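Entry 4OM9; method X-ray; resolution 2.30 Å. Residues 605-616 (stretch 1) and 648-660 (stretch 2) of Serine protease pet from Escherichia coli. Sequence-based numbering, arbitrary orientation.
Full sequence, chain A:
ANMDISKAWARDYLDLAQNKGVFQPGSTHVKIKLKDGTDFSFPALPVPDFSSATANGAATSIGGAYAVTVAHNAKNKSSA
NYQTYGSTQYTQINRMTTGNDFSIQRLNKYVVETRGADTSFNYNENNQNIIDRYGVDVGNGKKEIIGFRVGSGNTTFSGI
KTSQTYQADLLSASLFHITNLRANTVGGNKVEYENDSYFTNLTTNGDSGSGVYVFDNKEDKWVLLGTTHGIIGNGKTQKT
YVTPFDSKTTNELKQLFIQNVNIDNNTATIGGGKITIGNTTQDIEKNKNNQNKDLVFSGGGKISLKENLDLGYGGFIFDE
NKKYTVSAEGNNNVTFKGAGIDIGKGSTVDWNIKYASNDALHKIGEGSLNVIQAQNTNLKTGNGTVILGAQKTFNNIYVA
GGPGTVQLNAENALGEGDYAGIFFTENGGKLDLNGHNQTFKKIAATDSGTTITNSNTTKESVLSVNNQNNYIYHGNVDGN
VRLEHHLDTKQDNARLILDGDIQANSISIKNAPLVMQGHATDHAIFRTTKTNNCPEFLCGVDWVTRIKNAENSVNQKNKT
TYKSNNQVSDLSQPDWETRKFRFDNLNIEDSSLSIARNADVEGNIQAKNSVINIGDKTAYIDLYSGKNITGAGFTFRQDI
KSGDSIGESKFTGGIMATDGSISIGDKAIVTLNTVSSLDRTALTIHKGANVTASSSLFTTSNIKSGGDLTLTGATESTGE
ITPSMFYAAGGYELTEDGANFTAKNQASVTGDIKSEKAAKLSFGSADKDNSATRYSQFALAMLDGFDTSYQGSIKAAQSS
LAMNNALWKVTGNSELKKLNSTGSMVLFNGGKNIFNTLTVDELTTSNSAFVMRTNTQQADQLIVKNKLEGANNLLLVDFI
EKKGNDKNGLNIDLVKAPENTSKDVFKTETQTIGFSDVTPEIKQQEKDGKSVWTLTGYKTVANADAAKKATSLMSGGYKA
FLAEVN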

# COMPACT_ATOMS: atom_id res chain seq x y z
N ILE A 605 -19.13 1.40 -3.43
CA ILE A 605 -19.07 2.68 -4.10
C ILE A 605 -20.46 3.17 -4.51
O ILE A 605 -21.21 2.42 -5.14
CB ILE A 605 -18.18 2.62 -5.34
CG1 ILE A 605 -16.76 2.16 -4.99
CG2 ILE A 605 -18.15 3.97 -6.04
CD1 ILE A 605 -15.85 2.09 -6.21
N GLN A 606 -20.81 4.39 -4.13
CA GLN A 606 -21.97 5.08 -4.69
C GLN A 606 -21.46 6.20 -5.58
O GLN A 606 -20.64 7.01 -5.14
CB GLN A 606 -22.90 5.63 -3.59
CG GLN A 606 -23.43 4.61 -2.58
CD GLN A 606 -22.38 4.14 -1.56
OE1 GLN A 606 -21.63 4.95 -0.98
NE2 GLN A 606 -22.31 2.83 -1.35
N ALA A 607 -21.90 6.25 -6.83
CA ALA A 607 -21.36 7.23 -7.77
C ALA A 607 -22.46 7.99 -8.48
O ALA A 607 -23.45 7.40 -8.92
CB ALA A 607 -20.43 6.57 -8.78
N LYS A 608 -22.28 9.29 -8.59
CA LYS A 608 -23.25 10.12 -9.28
C LYS A 608 -22.52 11.02 -10.26
O LYS A 608 -21.61 11.75 -9.88
CB LYS A 608 -24.06 10.95 -8.28
CG LYS A 608 -25.09 11.86 -8.92
CD LYS A 608 -25.58 12.91 -7.92
CE LYS A 608 -26.33 12.31 -6.70
NZ LYS A 608 -25.41 11.90 -5.55
N ASN A 609 -22.94 10.95 -11.53
CA ASN A 609 -22.34 11.74 -12.60
C ASN A 609 -20.81 11.79 -12.49
O ASN A 609 -20.19 12.85 -12.59
CB ASN A 609 -22.91 13.16 -12.60
CG ASN A 609 -22.45 13.98 -13.80
OD1 ASN A 609 -22.43 13.48 -14.94
ND2 ASN A 609 -22.03 15.22 -13.55
N SER A 610 -20.21 10.63 -12.25
CA SER A 610 -18.80 10.55 -11.97
C SER A 610 -18.12 9.44 -12.79
O SER A 610 -18.77 8.51 -13.28
CB SER A 610 -18.58 10.30 -10.48
OG SER A 610 -18.90 11.44 -9.70
N VAL A 611 -16.81 9.56 -12.93
CA VAL A 611 -16.00 8.59 -13.65
C VAL A 611 -15.19 7.73 -12.68
O VAL A 611 -14.55 8.23 -11.76
CB VAL A 611 -15.07 9.30 -14.65
CG1 VAL A 611 -14.01 8.36 -15.16
CG2 VAL A 611 -15.89 9.83 -15.83
N ILE A 612 -15.26 6.41 -12.88
CA ILE A 612 -14.50 5.47 -12.08
C ILE A 612 -13.54 4.65 -12.94
O ILE A 612 -13.97 3.82 -13.77
CB ILE A 612 -15.41 4.50 -11.32
CG1 ILE A 612 -16.49 5.28 -10.56
CG2 ILE A 612 -14.59 3.59 -10.41
CD1 ILE A 612 -17.35 4.40 -9.65
N ASN A 613 -12.25 4.90 -12.78
CA ASN A 613 -11.26 4.10 -13.50
C ASN A 613 -10.57 3.14 -12.54
O ASN A 613 -9.70 3.53 -11.76
CB ASN A 613 -10.25 5.00 -14.20
CG ASN A 613 -10.90 5.95 -15.21
OD1 ASN A 613 -11.82 5.56 -15.94
ND2 ASN A 613 -10.43 7.20 -15.24
N ILE A 614 -11.00 1.89 -12.58
CA ILE A 614 -10.36 0.82 -11.83
C ILE A 614 -9.24 0.21 -12.64
O ILE A 614 -9.47 -0.28 -13.76
CB ILE A 614 -11.35 -0.26 -11.47
CG1 ILE A 614 -12.61 0.40 -10.88
CG2 ILE A 614 -10.72 -1.24 -10.52
CD1 ILE A 614 -13.42 -0.50 -9.98
N GLY A 615 -8.03 0.23 -12.09
CA GLY A 615 -6.84 -0.19 -12.80
C GLY A 615 -6.39 0.88 -13.78
O GLY A 615 -6.01 0.57 -14.91
N ASP A 616 -6.47 2.13 -13.36
CA ASP A 616 -5.99 3.28 -14.13
C ASP A 616 -4.48 3.22 -14.31
O ASP A 616 -3.75 2.85 -13.39
CB ASP A 616 -6.39 4.60 -13.44
CG ASP A 616 -6.12 5.82 -14.30
OD1 ASP A 616 -5.32 5.73 -15.26
OD2 ASP A 616 -6.71 6.88 -14.04
N GLU A 648 -0.61 -4.40 -10.89
CA GLU A 648 -1.83 -5.01 -10.37
C GLU A 648 -2.62 -4.06 -9.47
O GLU A 648 -2.04 -3.32 -8.68
CB GLU A 648 -1.46 -6.27 -9.60
CG GLU A 648 -2.53 -6.81 -8.71
CD GLU A 648 -2.14 -8.15 -8.13
OE1 GLU A 648 -1.87 -9.10 -8.91
OE2 GLU A 648 -2.09 -8.26 -6.89
N SER A 649 -3.94 -4.07 -9.61
CA SER A 649 -4.83 -3.31 -8.73
C SER A 649 -6.06 -4.12 -8.35
O SER A 649 -6.52 -4.98 -9.11
CB SER A 649 -5.25 -2.01 -9.40
OG SER A 649 -6.06 -2.29 -10.53
N LYS A 650 -6.62 -3.85 -7.18
CA LYS A 650 -7.75 -4.65 -6.71
C LYS A 650 -8.94 -3.82 -6.23
O LYS A 650 -8.80 -2.96 -5.35
CB LYS A 650 -7.33 -5.57 -5.57
CG LYS A 650 -6.38 -6.68 -5.93
CD LYS A 650 -6.41 -7.71 -4.82
CE LYS A 650 -5.53 -8.91 -5.13
NZ LYS A 650 -4.08 -8.57 -5.10
N PHE A 651 -10.11 -4.12 -6.77
CA PHE A 651 -11.33 -3.62 -6.16
C PHE A 651 -12.25 -4.77 -5.79
O PHE A 651 -12.47 -5.70 -6.57
CB PHE A 651 -12.08 -2.62 -7.05
CG PHE A 651 -13.37 -2.16 -6.44
CD1 PHE A 651 -13.36 -1.28 -5.36
CD2 PHE A 651 -14.58 -2.65 -6.89
CE1 PHE A 651 -14.54 -0.88 -4.78
CE2 PHE A 651 -15.77 -2.25 -6.31
CZ PHE A 651 -15.76 -1.37 -5.26
N THR A 652 -12.78 -4.68 -4.58
CA THR A 652 -13.68 -5.67 -4.04
C THR A 652 -14.83 -4.94 -3.35
O THR A 652 -14.61 -4.12 -2.43
CB THR A 652 -12.96 -6.58 -3.04
OG1 THR A 652 -11.96 -7.32 -3.74
CG2 THR A 652 -13.94 -7.54 -2.38
N GLY A 653 -16.05 -5.24 -3.79
CA GLY A 653 -17.25 -4.65 -3.20
C GLY A 653 -18.36 -4.49 -4.22
O GLY A 653 -18.54 -5.33 -5.09
N GLY A 654 -19.11 -3.40 -4.12
CA GLY A 654 -20.20 -3.16 -5.05
C GLY A 654 -20.22 -1.74 -5.56
O GLY A 654 -19.58 -0.86 -4.98
N ILE A 655 -20.95 -1.53 -6.66
CA ILE A 655 -21.05 -0.22 -7.30
C ILE A 655 -22.51 0.19 -7.63
O ILE A 655 -23.21 -0.45 -8.44
CB ILE A 655 -20.21 -0.18 -8.60
CG1 ILE A 655 -18.77 -0.66 -8.33
CG2 ILE A 655 -20.24 1.21 -9.20
CD1 ILE A 655 -17.75 -0.31 -9.43
N MET A 656 -22.95 1.27 -7.00
CA MET A 656 -24.20 1.93 -7.35
C MET A 656 -23.89 3.26 -8.02
O MET A 656 -23.38 4.18 -7.39
CB MET A 656 -25.08 2.17 -6.13
CG MET A 656 -25.25 0.97 -5.25
SD MET A 656 -25.89 1.41 -3.62
CE MET A 656 -26.01 -0.21 -2.85
N ALA A 657 -24.23 3.37 -9.30
CA ALA A 657 -23.83 4.53 -10.07
C ALA A 657 -24.99 5.11 -10.90
O ALA A 657 -25.89 4.40 -11.31
CB ALA A 657 -22.64 4.17 -10.98
N THR A 658 -24.94 6.41 -11.14
CA THR A 658 -25.88 7.06 -12.03
C THR A 658 -25.06 7.89 -13.01
O THR A 658 -24.23 8.71 -12.58
CB THR A 658 -26.89 7.95 -11.25
OG1 THR A 658 -27.72 7.12 -10.42
CG2 THR A 658 -27.77 8.73 -12.21
N ASP A 659 -25.26 7.67 -14.30
CA ASP A 659 -24.46 8.30 -15.35
C ASP A 659 -22.95 8.12 -15.18
O ASP A 659 -22.51 7.18 -14.54
CB ASP A 659 -24.81 9.78 -15.43
CG ASP A 659 -26.28 10.01 -15.78
OD1 ASP A 659 -26.75 9.46 -16.80
OD2 ASP A 659 -26.97 10.72 -15.03
N GLY A 660 -22.17 9.03 -15.77
CA GLY A 660 -20.72 8.95 -15.74
C GLY A 660 -20.24 7.77 -16.57
O GLY A 660 -20.86 7.41 -17.58
O HOH W 1 -22.23 11.76 -16.83
O HOH W 2 -21.53 7.84 -11.79

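Parallel β-strands distant in sequence are joined by a simple rule: alternate residues of one strand offer both their N-H and C=O groups to the neighbour, and the residues between them face the other way. Strands 605-608 and 655-658 of the serine protease Pet, whose directions differ by 5°, illustrate it well. Ile605 N donates to Gly654 O (2.8 Å) and Ile605 O accepts from Met656 N (2.8 Å), so one residue straddles its partner Ile655. Ala607 repeats the pattern around Ala657, its N lying 2.6 Å from Met656 O and its O 2.9 Å from Thr658 N. The ladder ends with Asn609 N donating to Thr658 O (2.8 Å). The N-H...O angles fall from 177° at Ile605 N to 143° at Thr658 N, with 146° at Asn609 N, so the later bonds are less straight.

Weaker CA-H...O contacts fill the gaps, as between Ala657 CA and Ala607 O (3.1 Å). Past the strands, Gly660 CA approaches Ser610 O to 3.2 Å; an ideal CB on Gly660 would lie 1.8 Å from that oxygen, a clash that glycine avoids.

Side chains alternate with the register. Gln606, Met656, Lys608 and Thr658 share the more exposed face, whereas Ile605, Ile655, Ala607 and Ala657 share the buried one. There Ala607 CB meets Ala657 CB at 3.9 Å, and Ile605 CD1 reaches Phe651 CE1 at 3.5 Å. The following strand, 611-614, adds further apolar contacts: Ile614 CD1 packs against Phe651 CB (3.9 Å) and Ile655 CD1 (4.4 Å), while Ile612 CD1 lies 4.3 Å from Ile655 CG2. Isoleucines from two successive strands thus converge on Phe651 and Ile655.

Water extends the polar network where direct pairing stops. Water 1 donates to Asn609 OD1 (2.6 Å) and accepts from Gly660 N (2.9 Å), bridging the two turns.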